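Local coordinates for protein 1,4-dihydroxy-2-naphthoyl-CoA hydrolase (PDB 2HX5) that probably hydrolyses 1,4-dihydroxy-2-naphthoyl-CoA to 1,4-dihydroxy-2-naphthoate and CoA, a step of phylloquinone (vitamin K1) biosynthesis, at residues Q73-R78 with A113-I118. Residues are numbered along the deposited sequence; the frame is centred on the assembly and turned at random.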
loop_
_atom_site.group_PDB
_atom_site.type_symbol
_atom_site.label_atom_id
_atom_site.label_comp_id
_atom_site.label_asym_id
_atom_site.label_seq_id
_atom_site.Cartn_x
_atom_site.Cartn_y
_atom_site.Cartn_z
ATOM N N GLN A 73 -8.125 3.054 -15.840
ATOM C CA GLN A 73 -8.851 4.258 -15.508
ATOM C C GLN A 73 -9.983 3.927 -14.548
ATOM O O GLN A 73 -10.422 2.798 -14.421
ATOM C CB GLN A 73 -9.412 4.933 -16.756
ATOM C CG GLN A 73 -10.353 4.088 -17.589
ATOM C CD GLN A 73 -10.882 4.878 -18.739
ATOM O OE1 GLN A 73 -10.292 4.852 -19.856
ATOM N NE2 GLN A 73 -11.945 5.632 -18.510
ATOM N N ALA A 74 -10.453 4.965 -13.888
ATOM C CA ALA A 74 -11.581 4.847 -12.962
ATOM C C ALA A 74 -12.353 6.113 -12.870
ATOM O O ALA A 74 -11.767 7.223 -12.993
ATOM C CB ALA A 74 -11.156 4.439 -11.588
ATOM N N ASP A 75 -13.663 5.985 -12.630
ATOM C CA ASP A 75 -14.529 7.129 -12.281
ATOM C C ASP A 75 -15.046 6.847 -10.855
ATOM O O ASP A 75 -15.483 5.728 -10.566
ATOM C CB ASP A 75 -15.732 7.222 -13.206
ATOM C CG ASP A 75 -15.448 7.616 -14.629
ATOM O OD1 ASP A 75 -14.334 7.757 -15.100
ATOM O OD2 ASP A 75 -16.476 7.704 -15.368
ATOM N N PHE A 76 -15.031 7.868 -10.013
ATOM C CA PHE A 76 -15.466 7.773 -8.629
ATOM C C PHE A 76 -16.727 8.608 -8.522
ATOM O O PHE A 76 -16.683 9.812 -8.706
ATOM C CB PHE A 76 -14.345 8.261 -7.708
ATOM C CG PHE A 76 -13.055 7.550 -7.875
ATOM C CD1 PHE A 76 -12.131 7.986 -8.828
ATOM C CD2 PHE A 76 -12.697 6.448 -7.107
ATOM C CE1 PHE A 76 -10.954 7.384 -9.026
ATOM C CE2 PHE A 76 -11.454 5.855 -7.292
ATOM C CZ PHE A 76 -10.617 6.283 -8.279
ATOM N N ARG A 77 -17.841 7.965 -8.195
ATOM C CA ARG A 77 -19.150 8.595 -8.307
ATOM C C ARG A 77 -19.732 8.892 -6.953
ATOM O O ARG A 77 -20.352 9.959 -6.770
ATOM C CB ARG A 77 -20.128 7.690 -9.084
ATOM C CG ARG A 77 -19.600 7.114 -10.431
ATOM C CD ARG A 77 -19.233 8.163 -11.500
ATOM N NE ARG A 77 -20.433 8.798 -12.047
ATOM C CZ ARG A 77 -20.662 10.108 -12.099
ATOM N NH1 ARG A 77 -19.760 10.989 -11.662
ATOM N NH2 ARG A 77 -21.806 10.546 -12.610
ATOM N N ARG A 78 -19.571 7.976 -5.994
ATOM C CA ARG A 78 -20.086 8.177 -4.611
ATOM C C ARG A 78 -19.037 7.795 -3.608
ATOM O O ARG A 78 -18.271 6.887 -3.851
ATOM C CB ARG A 78 -21.320 7.299 -4.406
ATOM C CG ARG A 78 -22.472 7.677 -5.308
ATOM C CD ARG A 78 -23.595 6.693 -5.300
ATOM N NE ARG A 78 -24.859 7.410 -5.283
ATOM C CZ ARG A 78 -25.565 7.667 -4.183
ATOM N NH1 ARG A 78 -25.163 7.233 -2.982
ATOM N NH2 ARG A 78 -26.704 8.349 -4.287
ATOM N N ALA A 113 -20.994 3.119 -6.963
ATOM C CA ALA A 113 -20.133 4.075 -6.290
ATOM C C ALA A 113 -18.877 4.397 -7.114
ATOM O O ALA A 113 -18.323 5.478 -6.982
ATOM C CB ALA A 113 -19.718 3.520 -4.960
ATOM N N ALA A 114 -18.436 3.484 -7.958
ATOM C CA ALA A 114 -17.230 3.647 -8.758
ATOM C C ALA A 114 -17.226 2.594 -9.857
ATOM O O ALA A 114 -17.863 1.516 -9.746
ATOM C CB ALA A 114 -15.972 3.509 -7.876
ATOM N N HIS A 115 -16.464 2.849 -10.916
ATOM C CA HIS A 115 -16.205 1.827 -11.884
ATOM C C HIS A 115 -14.813 2.043 -12.463
ATOM O O HIS A 115 -14.277 3.150 -12.366
ATOM C CB HIS A 115 -17.260 1.769 -12.986
ATOM C CG HIS A 115 -17.461 3.049 -13.716
ATOM N ND1 HIS A 115 -16.644 3.449 -14.749
ATOM C CD2 HIS A 115 -18.414 4.001 -13.597
ATOM C CE1 HIS A 115 -17.111 4.590 -15.247
ATOM N NE2 HIS A 115 -18.169 4.949 -14.551
ATOM N N ALA A 116 -14.216 0.992 -13.009
ATOM C CA ALA A 116 -12.847 1.045 -13.474
ATOM C C ALA A 116 -12.683 0.134 -14.658
ATOM O O ALA A 116 -13.478 -0.772 -14.908
ATOM C CB ALA A 116 -11.889 0.612 -12.388
ATOM N N LEU A 117 -11.597 0.327 -15.392
ATOM C CA LEU A 117 -11.284 -0.455 -16.582
ATOM C C LEU A 117 -9.785 -0.696 -16.557
ATOM O O LEU A 117 -9.013 0.251 -16.338
ATOM C CB LEU A 117 -11.678 0.332 -17.840
ATOM C CG LEU A 117 -11.429 -0.374 -19.142
ATOM C CD1 LEU A 117 -12.533 -1.432 -19.408
ATOM C CD2 LEU A 117 -11.504 0.627 -20.359
ATOM N N ILE A 118 -9.328 -1.928 -16.774
ATOM C CA ILE A 118 -7.929 -2.311 -16.801
ATOM C C ILE A 118 -7.694 -3.065 -18.088
ATOM O O ILE A 118 -8.405 -4.029 -18.367
ATOM C CB ILE A 118 -7.542 -3.179 -15.602
ATOM C CG1 ILE A 118 -7.722 -2.423 -14.294
ATOM C CG2 ILE A 118 -6.049 -3.606 -15.713
ATOM C CD1 ILE A 118 -7.288 -3.201 -13.026
#
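Asp75 and His115 sit opposite each other as a hydrogen-bonded antiparallel pair. Asp75 N reaches His115 O at 2.9 Å, and His115 N returns a bond to Asp75 O. The two side chains run side by side. From CB outward, Asp75 follows the imidazole. Its CB lies over one face of the ring, 3.9 Å from the centroid of the His115 ring, a CH-pi contact. With chi1 of -69°, CG is anti to the carbonyl carbon and lies near CE1. Asp75 OD2 lies 3.2 Å from His115 CE1. His115 NE2 is little farther, but at a poor angle for a hydrogen bond. OD1 is hydrogen-bonded to ND1 of His71 of the second subunit. His115 meets the aspartate from the crowded rotamer, its CG between the backbone N and the carbonyl carbon. Carboxylate and ring planes are 53° apart.

The pairing joins strands 65-76 and 111-124 in the antiparallel sheet of the hotdog fold. Strand 65-76 is outermost within the chain, and Gln73 to Asp75 pair with a strand of the second subunit, so the sheet continues across the interface. On the Asp75 face, Gln73 CG lies 4.0 Å from Leu117 CB. The face bearing Ala74 and Ala116 turns to helix 29-45. Ala74 CB and Ala116 CB are 4.0 Å apart; Ala74 packs on Leu30 and Phe31 of that helix, Ala116 on Cys34. Beside them, the Phe76 ring stands obliquely to Ala114 CB, with CD2 nearest in a loose contact.

Strand 65-76 ends at Phe76. Ala113 O accepts from Arg77 N at 2.8 Å, above the carbonyl plane, and from Arg78 N on a lone pair. Ala113 and Ala114 form a classic beta bulge opposite Phe106.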